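Mutual gliding motility protein C (MglC) (PDB 7CT3) is a Roadblock/LC7-domain component of the polarity control system of Myxococcus xanthus that interacts with its paralog MglB, probably helping to direct gliding motility. Local coordinates at residues E77-V82 / V93-A98; G16-C20 / T32-D36; S2-H6 / K115-L120. The contacts are given in a common frame with arbitrary orientation. Numbering follows the deposited sequence.

Interaction 1 (E77-V82 / V93-A98); sequences EKVLTV and VLALHA
Five backbone hydrogen bonds join 77-82 to 93-98, the antiparallel hairpin formed by strands 79-87 and 90-97 in the Roadblock/LC7 sheet. Two reciprocal pairs give the register. Leu80 N donates to Leu96 O and Leu96 N to Leu80 O, both at 2.9 Å; Val82 N to Leu94 O and Leu94 N to Val82 O repeat that spacing. The fifth, Ala98 N to Lys78 O at 2.8 Å, is more bent (139° at the hydrogen) and lies at the open end of the hairpin, outside the extended run, where Lys78 and Ala98 have psi near -20°. Between these pairs, Val79 faces His97 and Thr81 faces Ala95 as non-hydrogen-bonded pairs with CA atoms 4.8 and 4.5 Å apart; CA-H...O contacts fill the gaps, the shortest from Thr81 CA to Leu94 O at 3.1 Å. The strand axes approach to 4.7 Å and run at 157°.

Alternation sorts the side chains. Leu80, Val82, Leu94 and Leu96 share one face, where Leu80 and Val82 meet helix 102-117 and Leu80 also packs on Arg106 of the second subunit. Thr81 and Ala95 occupy the other, under helix 44-61; the Thr81 hydroxyl (chi1 p) is hydrogen-bonded to Val74 O. Chi1 p sets Leu96 CG 4.2 Å from Leu80 CB, and the off-well chi2 (147°) leaves Leu96 CD2 3.7 Å from Leu80 O. Leu80 (chi1 m, chi2 t) also reaches the open end, its CD2 standing 4.4 Å from Ala98 CB, while Glu77 O sits 3.2 Å from that same Ala98 CB.

Interaction 2 (G16-C20 / T32-D36); sequences GALAC and TFQKD
Side chains diverge in role along 16-20 and 32-36, antiparallel parts of the hairpin of strands 17-24 and 29-34 (axes 4.8 Å apart, at 164°). Cys20 and Phe33 form a hydrogen-bonded pair, Cys20 N to Phe33 O 3.0 Å and Phe33 N to Cys20 O 2.9 Å; Ala19 faces Gln34 without such bonds, CA atoms 4.2 Å apart, and Lys35 N reaches Leu18 O at 2.8 Å. Cys20 and Phe33, both chi1 t, share a face, the ring end of Phe33 leading away from the partner strand. On the other face Gln34 (m, t) lays CG 4.1 Å from Ala19 CB. Lys35 points toward 16-20: its CB is 3.3 Å from Ala17 O, and a t, p, t, m chain curls NZ back to a water, a weak 3.4 Å bond, which in turn donates to Ala17 O at 2.8 Å. Leu18, with psi near -47°, breaks the extended run; it and Ala19 both oppose Ala95 in a classic beta bulge. Thr32 OG1 bonds Ser21 OG. Strand 90-97 flanks 17-24 on its other edge, helix 4-13 covers Cys20, and helix 44-61 packs against Leu18 and Gln34.

Interaction 3 (S2-H6 / K115-L120); sequences SFRTH and KVRAEL
Both segments carry helical backbone angles, and each belongs to a helix near one end of the chain: 2-6 leads into helix 4-13, and 115-120 begins in the last turn of helix 102-117 and runs on to the C-terminus. Phe3 O accepts a weak hydrogen bond from His6 N at 2.9 Å. In the other segment, Glu119 N donates to Val116 O at 3.1 Å and a type I turn spans Arg117 to Leu120. The closest CA atoms pair Phe3 with Val116 at 5.7 Å and Ser2 with Glu119 at 6.1 Å.

The polar link is a His-carboxylate hydrogen bond from His6 NE2 to Glu119 OE2, 3.1 Å long and 161° at the hydrogen. Glu119 folds through chi1 m and chi2 m to bring its carboxylate to the edge of the imidazole. Over one ring face, Lys115 CB makes a CH-pi contact 3.9 Å from the His6 centroid and 13° off its normal, while the end of the Lys115 side chain leads away. Here the Roadblock/LC7 domain brings its first and last helices together against one face of the sheet; Phe3 and Val116 both touch Val22 of strand 17-24, and Val116 also Val86 of strand 79-87.

The CA-to-CB bond of Phe3 points sideways, but chi1 m brings the ring end nearer to 115-120: CD1 lies 3.7 Å from Val116 CG1 and 3.7 Å from Glu119 CB, and CZ meets Leu120 CD2 at 3.8 Å, near the ring plane. At the exposed margin, Ser2 CB stands 3.5 Å from Glu119 OE1.

How the interactions relate
Interactions 1 and 2 are two hairpin pairings in one sheet, set side by side because strands 90-97 and 17-24 are neighbours: Ala95 O lies 2.7 Å from Leu18 N and His97 N 2.8 Å from Gly16 O, both probable hydrogen bonds. Interaction 1 is the more buried, covered by helices and touched by the second subunit; interaction 2, partly buried, adds a water-mediated lysine. Both depend on main-chain hydrogen bonding. Interaction 3, nearer the surface, buries Phe3 and Val116 but leaves much of its rim exposed, and relies on side chains between terminal helices. It encloses the other two along the chain, touching interaction 2 but remaining about 8 Å, nearest atoms, from interaction 1.

Interaction 1 (E77-V82 / V93-A98)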
ATOM      1  N   GLU A  77      -9.671  -5.436  -5.863  1.00 34.17           N
ATOM      2  CA  GLU A  77      -9.542  -5.899  -7.268  1.00 37.49           C
ATOM      3  C   GLU A  77      -9.649  -4.692  -8.214  1.00 33.93           C
ATOM      4  O   GLU A  77      -8.873  -4.641  -9.174  1.00 33.24           O
ATOM      5  CB  GLU A  77     -10.592  -6.971  -7.572  1.00 44.06           C
ATOM      6  CG  GLU A  77     -10.318  -8.286  -6.862  1.00 52.64           C
ATOM      7  CD  GLU A  77     -11.330  -9.394  -7.114  1.00 62.10           C
ATOM      8  OE1 GLU A  77     -12.175  -9.236  -8.024  1.00 71.88           O
ATOM      9  OE2 GLU A  77     -11.268 -10.417  -6.397  1.00 73.07           O
ATOM     10  N   LYS A  78     -10.547  -3.740  -7.937  1.00 33.11           N
ATOM     11  CA  LYS A  78     -10.917  -2.658  -8.894  1.00 33.93           C
ATOM     12  C   LYS A  78     -10.323  -1.299  -8.497  1.00 30.70           C
ATOM     13  O   LYS A  78     -10.277  -0.411  -9.368  1.00 31.02           O
ATOM     14  CB  LYS A  78     -12.440  -2.547  -9.003  1.00 37.23           C
ATOM     15  CG  LYS A  78     -13.138  -3.785  -9.544  1.00 40.48           C
ATOM     16  CD  LYS A  78     -14.627  -3.585  -9.756  1.00 45.81           C
ATOM     17  CE  LYS A  78     -15.348  -4.861 -10.133  1.00 50.19           C
ATOM     18  NZ  LYS A  78     -16.818  -4.704 -10.035  1.00 54.57           N
ATOM     19  N   VAL A  79      -9.895  -1.112  -7.247  1.00 27.55           N
ATOM     20  CA  VAL A  79      -9.490   0.231  -6.738  1.00 28.09           C
ATOM     21  C   VAL A  79      -8.158   0.115  -6.008  1.00 25.01           C
ATOM     22  O   VAL A  79      -8.009  -0.807  -5.187  1.00 26.43           O
ATOM     23  CB  VAL A  79     -10.551   0.853  -5.814  1.00 31.76           C
ATOM     24  CG1 VAL A  79     -10.114   2.216  -5.297  1.00 32.36           C
ATOM     25  CG2 VAL A  79     -11.902   0.948  -6.497  1.00 34.53           C
ATOM     26  N   LEU A  80      -7.249   1.042  -6.306  1.00 23.43           N
ATOM     27  CA  LEU A  80      -5.961   1.217  -5.598  1.00 23.25           C
ATOM     28  C   LEU A  80      -6.022   2.542  -4.841  1.00 22.64           C
ATOM     29  O   LEU A  80      -6.647   3.493  -5.356  1.00 24.68           O
ATOM     30  CB  LEU A  80      -4.812   1.213  -6.607  1.00 24.21           C
ATOM     31  CG  LEU A  80      -4.878   0.133  -7.684  1.00 27.18           C
ATOM     32  CD1 LEU A  80      -3.714   0.276  -8.650  1.00 30.07           C
ATOM     33  CD2 LEU A  80      -4.897  -1.261  -7.073  1.00 27.29           C
ATOM     34  N   THR A  81      -5.415   2.597  -3.660  1.00 23.04           N
ATOM     35  CA  THR A  81      -5.317   3.837  -2.857  1.00 24.04           C
ATOM     36  C   THR A  81      -3.860   4.075  -2.472  1.00 23.02           C
ATOM     37  O   THR A  81      -3.087   3.096  -2.375  1.00 25.37           O
ATOM     38  CB  THR A  81      -6.240   3.821  -1.634  1.00 25.77           C
ATOM     39  OG1 THR A  81      -5.779   2.823  -0.724  1.00 26.91           O
ATOM     40  CG2 THR A  81      -7.687   3.580  -2.009  1.00 28.24           C
ATOM     41  N   VAL A  82      -3.525   5.348  -2.302  1.00 22.77           N
ATOM     42  CA  VAL A  82      -2.231   5.841  -1.760  1.00 24.38           C
ATOM     43  C   VAL A  82      -2.583   6.913  -0.741  1.00 22.97           C
ATOM     44  O   VAL A  82      -3.377   7.800  -1.051  1.00 23.79           O
ATOM     45  CB  VAL A  82      -1.326   6.430  -2.857  1.00 28.99           C
ATOM     46  CG1 VAL A  82       0.072   6.686  -2.322  1.00 33.72           C
ATOM     47  CG2 VAL A  82      -1.287   5.563  -4.098  1.00 31.94           C
ATOM     48  N   VAL A  93      -5.615  11.123   0.692  1.00 25.46           N
ATOM     49  CA  VAL A  93      -5.900   9.809   0.041  1.00 26.93           C
ATOM     50  C   VAL A  93      -6.191  10.035  -1.443  1.00 26.12           C
ATOM     51  O   VAL A  93      -7.059  10.861  -1.771  1.00 28.99           O
ATOM     52  CB  VAL A  93      -7.030   9.024   0.740  1.00 30.30           C
ATOM     53  CG1 VAL A  93      -8.266   9.864   0.989  1.00 33.81           C
ATOM     54  CG2 VAL A  93      -7.392   7.755  -0.020  1.00 29.64           C
ATOM     55  N   LEU A  94      -5.461   9.315  -2.296  1.00 22.82           N
ATOM     56  CA  LEU A  94      -5.734   9.181  -3.742  1.00 24.37           C
ATOM     57  C   LEU A  94      -6.316   7.789  -3.993  1.00 23.66           C
ATOM     58  O   LEU A  94      -5.701   6.798  -3.551  1.00 23.79           O
ATOM     59  CB  LEU A  94      -4.431   9.388  -4.517  1.00 25.73           C
ATOM     60  CG  LEU A  94      -4.484   9.041  -6.003  1.00 26.79           C
ATOM     61  CD1 LEU A  94      -5.487   9.919  -6.737  1.00 28.01           C
ATOM     62  CD2 LEU A  94      -3.100   9.170  -6.619  1.00 28.79           C
ATOM     63  N   ALA A  95      -7.472   7.732  -4.650  1.00 23.98           N
ATOM     64  CA  ALA A  95      -8.100   6.484  -5.136  1.00 26.16           C
ATOM     65  C   ALA A  95      -8.038   6.503  -6.661  1.00 26.88           C
ATOM     66  O   ALA A  95      -8.391   7.545  -7.250  1.00 26.29           O
ATOM     67  CB  ALA A  95      -9.520   6.373  -4.642  1.00 28.45           C
ATOM     68  N   LEU A  96      -7.587   5.409  -7.273  1.00 25.86           N
ATOM     69  CA  LEU A  96      -7.624   5.272  -8.747  1.00 29.93           C
ATOM     70  C   LEU A  96      -8.139   3.881  -9.124  1.00 28.00           C
ATOM     71  O   LEU A  96      -8.044   2.961  -8.299  1.00 29.50           O
ATOM     72  CB  LEU A  96      -6.241   5.583  -9.333  1.00 33.54           C
ATOM     73  CG  LEU A  96      -5.060   4.753  -8.837  1.00 33.75           C
ATOM     74  CD1 LEU A  96      -4.049   4.556  -9.949  1.00 39.05           C
ATOM     75  CD2 LEU A  96      -4.384   5.404  -7.639  1.00 34.18           C
ATOM     76  N   HIS A  97      -8.720   3.763 -10.320  1.00 28.66           N
ATOM     77  CA  HIS A  97      -9.121   2.471 -10.933  1.00 32.16           C
ATOM     78  C   HIS A  97      -7.873   1.585 -11.031  1.00 30.77           C
ATOM     79  O   HIS A  97      -6.782   2.143 -11.238  1.00 34.40           O
ATOM     80  CB  HIS A  97      -9.793   2.724 -12.291  1.00 35.54           C
ATOM     81  CG  HIS A  97     -10.402   1.502 -12.882  1.00 40.68           C
ATOM     82  ND1 HIS A  97      -9.660   0.578 -13.587  1.00 44.59           N
ATOM     83  CD2 HIS A  97     -11.673   1.048 -12.880  1.00 43.91           C
ATOM     84  CE1 HIS A  97     -10.446  -0.399 -13.988  1.00 46.17           C
ATOM     85  NE2 HIS A  97     -11.686  -0.131 -13.571  1.00 48.24           N
ATOM     86  N   ALA A  98      -8.026   0.266 -10.888  1.00 35.89           N
ATOM     87  CA  ALA A  98      -6.923  -0.728 -10.869  1.00 37.52           C
ATOM     88  C   ALA A  98      -6.132  -0.713 -12.186  1.00 39.12           C
ATOM     89  O   ALA A  98      -4.975  -1.160 -12.167  1.00 39.35           O
ATOM     90  CB  ALA A  98      -7.471  -2.107 -10.591  1.00 41.57           C
TER

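Interaction 2 (G16-C20 / T32-D36)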
ATOM      1  N   GLY A  16      -6.718   7.381 -14.520  1.00 38.36           N
ATOM      2  CA  GLY A  16      -7.591   6.449 -13.781  1.00 39.63           C
ATOM      3  C   GLY A  16      -7.932   6.928 -12.377  1.00 38.01           C
ATOM      4  O   GLY A  16      -8.600   6.165 -11.662  1.00 38.26           O
ATOM      5  N   ALA A  17      -7.516   8.138 -11.986  1.00 35.38           N
ATOM      6  CA  ALA A  17      -7.806   8.725 -10.654  1.00 34.14           C
ATOM      7  C   ALA A  17      -9.321   8.889 -10.488  1.00 34.96           C
ATOM      8  O   ALA A  17      -9.948   9.496 -11.373  1.00 38.43           O
ATOM      9  CB  ALA A  17      -7.094  10.046 -10.486  1.00 35.42           C
ATOM     10  N   LEU A  18      -9.877   8.352  -9.399  1.00 31.51           N
ATOM     11  CA  LEU A  18     -11.312   8.485  -9.027  1.00 34.40           C
ATOM     12  C   LEU A  18     -11.494   9.781  -8.232  1.00 32.69           C
ATOM     13  O   LEU A  18     -12.444  10.531  -8.505  1.00 32.24           O
ATOM     14  CB  LEU A  18     -11.736   7.285  -8.173  1.00 35.33           C
ATOM     15  CG  LEU A  18     -12.182   6.026  -8.914  1.00 44.34           C
ATOM     16  CD1 LEU A  18     -11.368   5.790 -10.172  1.00 51.04           C
ATOM     17  CD2 LEU A  18     -12.105   4.817  -7.998  1.00 48.14           C
ATOM     18  N   ALA A  19     -10.619  10.006  -7.257  1.00 30.69           N
ATOM     19  CA  ALA A  19     -10.763  11.076  -6.251  1.00 30.96           C
ATOM     20  C   ALA A  19      -9.436  11.285  -5.527  1.00 28.45           C
ATOM     21  O   ALA A  19      -8.668  10.309  -5.377  1.00 28.66           O
ATOM     22  CB  ALA A  19     -11.856  10.712  -5.275  1.00 32.50           C
ATOM     23  N   CYS A  20      -9.202  12.516  -5.084  1.00 24.64           N
ATOM     24  CA  CYS A  20      -8.145  12.868  -4.110  1.00 25.90           C
ATOM     25  C   CYS A  20      -8.799  13.681  -2.993  1.00 27.04           C
ATOM     26  O   CYS A  20      -9.520  14.644  -3.309  1.00 28.79           O
ATOM     27  CB  CYS A  20      -7.006  13.625  -4.772  1.00 26.47           C
ATOM     28  SG  CYS A  20      -5.528  13.707  -3.732  1.00 31.50           S
ATOM     29  N   THR A  32     -12.467  17.191  -1.049  1.00 30.51           N
ATOM     30  CA  THR A  32     -12.261  16.206  -2.139  1.00 30.18           C
ATOM     31  C   THR A  32     -12.245  16.925  -3.484  1.00 31.23           C
ATOM     32  O   THR A  32     -12.770  18.064  -3.576  1.00 30.33           O
ATOM     33  CB  THR A  32     -13.329  15.100  -2.127  1.00 32.21           C
ATOM     34  OG1 THR A  32     -12.783  13.960  -2.789  1.00 32.75           O
ATOM     35  CG2 THR A  32     -14.625  15.489  -2.804  1.00 33.33           C
ATOM     36  N   PHE A  33     -11.646  16.269  -4.476  1.00 30.46           N
ATOM     37  CA  PHE A  33     -11.893  16.506  -5.917  1.00 31.58           C
ATOM     38  C   PHE A  33     -12.113  15.146  -6.586  1.00 31.39           C
ATOM     39  O   PHE A  33     -11.222  14.290  -6.473  1.00 32.45           O
ATOM     40  CB  PHE A  33     -10.744  17.273  -6.568  1.00 32.00           C
ATOM     41  CG  PHE A  33     -11.067  17.676  -7.982  1.00 33.76           C
ATOM     42  CD1 PHE A  33     -10.856  16.798  -9.033  1.00 34.57           C
ATOM     43  CD2 PHE A  33     -11.661  18.902  -8.248  1.00 36.75           C
ATOM     44  CE1 PHE A  33     -11.191  17.155 -10.330  1.00 37.74           C
ATOM     45  CE2 PHE A  33     -11.988  19.260  -9.548  1.00 36.79           C
ATOM     46  CZ  PHE A  33     -11.756  18.384 -10.584  1.00 38.46           C
ATOM     47  N   GLN A  34     -13.272  14.951  -7.224  1.00 32.94           N
ATOM     48  CA  GLN A  34     -13.650  13.682  -7.900  1.00 38.68           C
ATOM     49  C   GLN A  34     -13.533  13.849  -9.417  1.00 43.34           C
ATOM     50  O   GLN A  34     -13.904  14.929  -9.931  1.00 42.66           O
ATOM     51  CB  GLN A  34     -15.072  13.261  -7.533  1.00 42.62           C
ATOM     52  CG  GLN A  34     -15.235  12.913  -6.064  1.00 45.20           C
ATOM     53  CD  GLN A  34     -16.449  12.061  -5.787  1.00 47.62           C
ATOM     54  OE1 GLN A  34     -17.270  11.786  -6.663  1.00 51.06           O
ATOM     55  NE2 GLN A  34     -16.571  11.636  -4.544  1.00 48.94           N
ATOM     56  N   LYS A  35     -13.024  12.812 -10.091  1.00 45.71           N
ATOM     57  CA  LYS A  35     -13.115  12.628 -11.562  1.00 55.12           C
ATOM     58  C   LYS A  35     -14.542  12.970 -12.012  1.00 62.94           C
ATOM     59  O   LYS A  35     -15.463  12.199 -11.676  1.00 66.00           O
ATOM     60  CB  LYS A  35     -12.753  11.185 -11.924  1.00 58.63           C
ATOM     61  CG  LYS A  35     -12.776  10.846 -13.408  1.00 67.12           C
ATOM     62  CD  LYS A  35     -11.728  11.584 -14.215  1.00 73.50           C
ATOM     63  CE  LYS A  35     -11.671  11.143 -15.662  1.00 80.21           C
ATOM     64  NZ  LYS A  35     -11.102   9.781 -15.805  1.00 83.26           N
ATOM     65  N   ASP A  36     -14.716  14.097 -12.708  1.00 71.96           N
ATOM     66  CA  ASP A  36     -16.013  14.529 -13.300  1.00 78.56           C
ATOM     67  C   ASP A  36     -16.148  13.940 -14.711  1.00 89.01           C
ATOM     68  O   ASP A  36     -17.275  13.536 -15.078  1.00 91.89           O
ATOM     69  CB  ASP A  36     -16.129  16.055 -13.338  1.00 88.48           C
ATOM     70  CG  ASP A  36     -17.409  16.557 -13.989  1.00 90.72           C
ATOM     71  OD1 ASP A  36     -18.490  16.048 -13.625  1.00 97.63           O
ATOM     72  OD2 ASP A  36     -17.314  17.441 -14.866  1.00 95.82           O
TER
HETATM   73  O   HOH W   1      -8.703  10.696 -13.591  1.00 50.62           O

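Interaction 3 (S2-H6 / K115-L120)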
ATOM      1  N   SER A   2      -8.630  25.565   1.117  1.00 57.19           N
ATOM      2  CA  SER A   2      -7.362  25.965   0.528  1.00 58.24           C
ATOM      3  C   SER A   2      -6.700  24.780  -0.193  1.00 53.49           C
ATOM      4  O   SER A   2      -5.797  25.029  -1.016  1.00 60.48           O
ATOM      5  CB  SER A   2      -6.441  26.541   1.572  1.00 58.23           C
ATOM      6  OG  SER A   2      -6.979  27.735   2.116  1.00 66.22           O
ATOM      7  N   PHE A   3      -7.127  23.546   0.103  1.00 50.79           N
ATOM      8  CA  PHE A   3      -6.528  22.291  -0.426  1.00 47.99           C
ATOM      9  C   PHE A   3      -6.997  21.985  -1.850  1.00 42.96           C
ATOM     10  O   PHE A   3      -6.255  21.293  -2.557  1.00 38.77           O
ATOM     11  CB  PHE A   3      -6.934  21.059   0.391  1.00 49.18           C
ATOM     12  CG  PHE A   3      -6.708  21.149   1.876  1.00 46.99           C
ATOM     13  CD1 PHE A   3      -5.507  21.611   2.388  1.00 53.01           C
ATOM     14  CD2 PHE A   3      -7.689  20.732   2.761  1.00 46.89           C
ATOM     15  CE1 PHE A   3      -5.298  21.673   3.758  1.00 57.43           C
ATOM     16  CE2 PHE A   3      -7.481  20.798   4.129  1.00 52.97           C
ATOM     17  CZ  PHE A   3      -6.286  21.267   4.624  1.00 56.68           C
ATOM     18  N   ARG A   4      -8.211  22.392  -2.238  1.00 42.84           N
ATOM     19  CA  ARG A   4      -8.910  21.717  -3.365  1.00 42.93           C
ATOM     20  C   ARG A   4      -8.106  21.848  -4.663  1.00 39.68           C
ATOM     21  O   ARG A   4      -8.110  20.874  -5.433  1.00 38.33           O
ATOM     22  CB  ARG A   4     -10.345  22.195  -3.582  1.00 46.94           C
ATOM     23  CG  ARG A   4     -11.107  21.235  -4.484  1.00 48.22           C
ATOM     24  CD  ARG A   4     -12.587  21.482  -4.562  1.00 48.58           C
ATOM     25  NE  ARG A   4     -13.234  21.392  -3.265  1.00 48.21           N
ATOM     26  CZ  ARG A   4     -14.470  21.816  -3.024  1.00 50.85           C
ATOM     27  NH1 ARG A   4     -14.990  21.703  -1.813  1.00 51.39           N
ATOM     28  NH2 ARG A   4     -15.180  22.359  -3.995  1.00 52.00           N
ATOM     29  N   THR A   5      -7.448  22.985  -4.903  1.00 39.23           N
ATOM     30  CA  THR A   5      -6.601  23.204  -6.111  1.00 41.39           C
ATOM     31  C   THR A   5      -5.550  22.086  -6.209  1.00 37.34           C
ATOM     32  O   THR A   5      -5.302  21.595  -7.333  1.00 38.00           O
ATOM     33  CB  THR A   5      -5.970  24.603  -6.116  1.00 43.48           C
ATOM     34  OG1 THR A   5      -5.383  24.777  -7.404  1.00 46.91           O
ATOM     35  CG2 THR A   5      -4.924  24.816  -5.044  1.00 44.31           C
ATOM     36  N   HIS A   6      -4.967  21.681  -5.077  1.00 33.28           N
ATOM     37  CA  HIS A   6      -3.930  20.616  -5.009  1.00 34.76           C
ATOM     38  C   HIS A   6      -4.569  19.252  -5.300  1.00 32.59           C
ATOM     39  O   HIS A   6      -3.954  18.466  -6.039  1.00 30.77           O
ATOM     40  CB  HIS A   6      -3.210  20.646  -3.656  1.00 36.09           C
ATOM     41  CG  HIS A   6      -2.559  21.953  -3.362  1.00 37.86           C
ATOM     42  ND1 HIS A   6      -1.687  22.555  -4.246  1.00 36.20           N
ATOM     43  CD2 HIS A   6      -2.648  22.776  -2.295  1.00 40.25           C
ATOM     44  CE1 HIS A   6      -1.266  23.693  -3.738  1.00 37.91           C
ATOM     45  NE2 HIS A   6      -1.839  23.854  -2.541  1.00 38.64           N
ATOM     46  N   LYS A 115       2.568  20.449  -0.234  1.00 32.61           N
ATOM     47  CA  LYS A 115       1.744  21.614  -0.654  1.00 35.99           C
ATOM     48  C   LYS A 115       0.451  21.641   0.170  1.00 35.35           C
ATOM     49  O   LYS A 115       0.064  22.732   0.630  1.00 39.45           O
ATOM     50  CB  LYS A 115       1.437  21.557  -2.152  1.00 36.88           C
ATOM     51  CG  LYS A 115       2.660  21.523  -3.054  1.00 38.32           C
ATOM     52  CD  LYS A 115       2.317  21.771  -4.497  1.00 43.94           C
ATOM     53  CE  LYS A 115       3.280  21.105  -5.453  1.00 45.73           C
ATOM     54  NZ  LYS A 115       2.855  21.305  -6.855  1.00 49.93           N
ATOM     55  N   VAL A 116      -0.179  20.481   0.368  1.00 32.96           N
ATOM     56  CA  VAL A 116      -1.412  20.352   1.201  1.00 33.64           C
ATOM     57  C   VAL A 116      -1.049  20.685   2.656  1.00 35.94           C
ATOM     58  O   VAL A 116      -1.808  21.445   3.292  1.00 39.46           O
ATOM     59  CB  VAL A 116      -2.045  18.955   1.056  1.00 33.15           C
ATOM     60  CG1 VAL A 116      -3.186  18.732   2.040  1.00 35.09           C
ATOM     61  CG2 VAL A 116      -2.520  18.706  -0.369  1.00 31.81           C
ATOM     62  N   ARG A 117       0.079  20.167   3.155  1.00 37.40           N
ATOM     63  CA  ARG A 117       0.555  20.395   4.548  1.00 38.92           C
ATOM     64  C   ARG A 117       0.750  21.894   4.794  1.00 39.97           C
ATOM     65  O   ARG A 117       0.458  22.346   5.915  1.00 41.91           O
ATOM     66  CB  ARG A 117       1.860  19.646   4.825  1.00 41.63           C
ATOM     67  CG  ARG A 117       1.662  18.165   5.106  1.00 45.57           C
ATOM     68  CD  ARG A 117       2.802  17.552   5.896  1.00 49.95           C
ATOM     69  NE  ARG A 117       3.948  17.330   5.033  1.00 53.69           N
ATOM     70  CZ  ARG A 117       4.148  16.251   4.276  1.00 51.94           C
ATOM     71  NH1 ARG A 117       3.286  15.248   4.273  1.00 49.83           N
ATOM     72  NH2 ARG A 117       5.230  16.177   3.521  1.00 56.01           N
ATOM     73  N   ALA A 118       1.214  22.628   3.780  1.00 39.38           N
ATOM     74  CA  ALA A 118       1.513  24.077   3.855  1.00 44.09           C
ATOM     75  C   ALA A 118       0.226  24.904   4.005  1.00 47.22           C
ATOM     76  O   ALA A 118       0.335  26.056   4.461  1.00 53.23           O
ATOM     77  CB  ALA A 118       2.294  24.495   2.635  1.00 43.29           C
ATOM     78  N   GLU A 119      -0.941  24.358   3.644  1.00 47.75           N
ATOM     79  CA  GLU A 119      -2.234  25.103   3.641  1.00 50.01           C
ATOM     80  C   GLU A 119      -2.900  25.065   5.023  1.00 54.29           C
ATOM     81  O   GLU A 119      -3.916  25.764   5.185  1.00 62.75           O
ATOM     82  CB  GLU A 119      -3.201  24.532   2.602  1.00 49.82           C
ATOM     83  CG  GLU A 119      -2.722  24.654   1.169  1.00 51.57           C
ATOM     84  CD  GLU A 119      -2.600  26.066   0.620  1.00 56.14           C
ATOM     85  OE1 GLU A 119      -3.004  27.021   1.321  1.00 54.33           O
ATOM     86  OE2 GLU A 119      -2.097  26.204  -0.519  1.00 60.56           O
ATOM     87  N   LEU A 120      -2.368  24.294   5.977  1.00 59.65           N
ATOM     88  CA  LEU A 120      -2.980  24.118   7.325  1.00 64.58           C
ATOM     89  C   LEU A 120      -2.887  25.433   8.110  1.00 72.75           C
ATOM     90  O   LEU A 120      -1.950  26.221   7.952  1.00 73.57           O
ATOM     91  CB  LEU A 120      -2.268  22.986   8.073  1.00 64.30           C
ATOM     92  CG  LEU A 120      -2.258  21.629   7.371  1.00 63.38           C
ATOM     93  CD1 LEU A 120      -1.288  20.685   8.062  1.00 59.71           C
ATOM     94  CD2 LEU A 120      -3.653  21.025   7.314  1.00 63.59           C
TER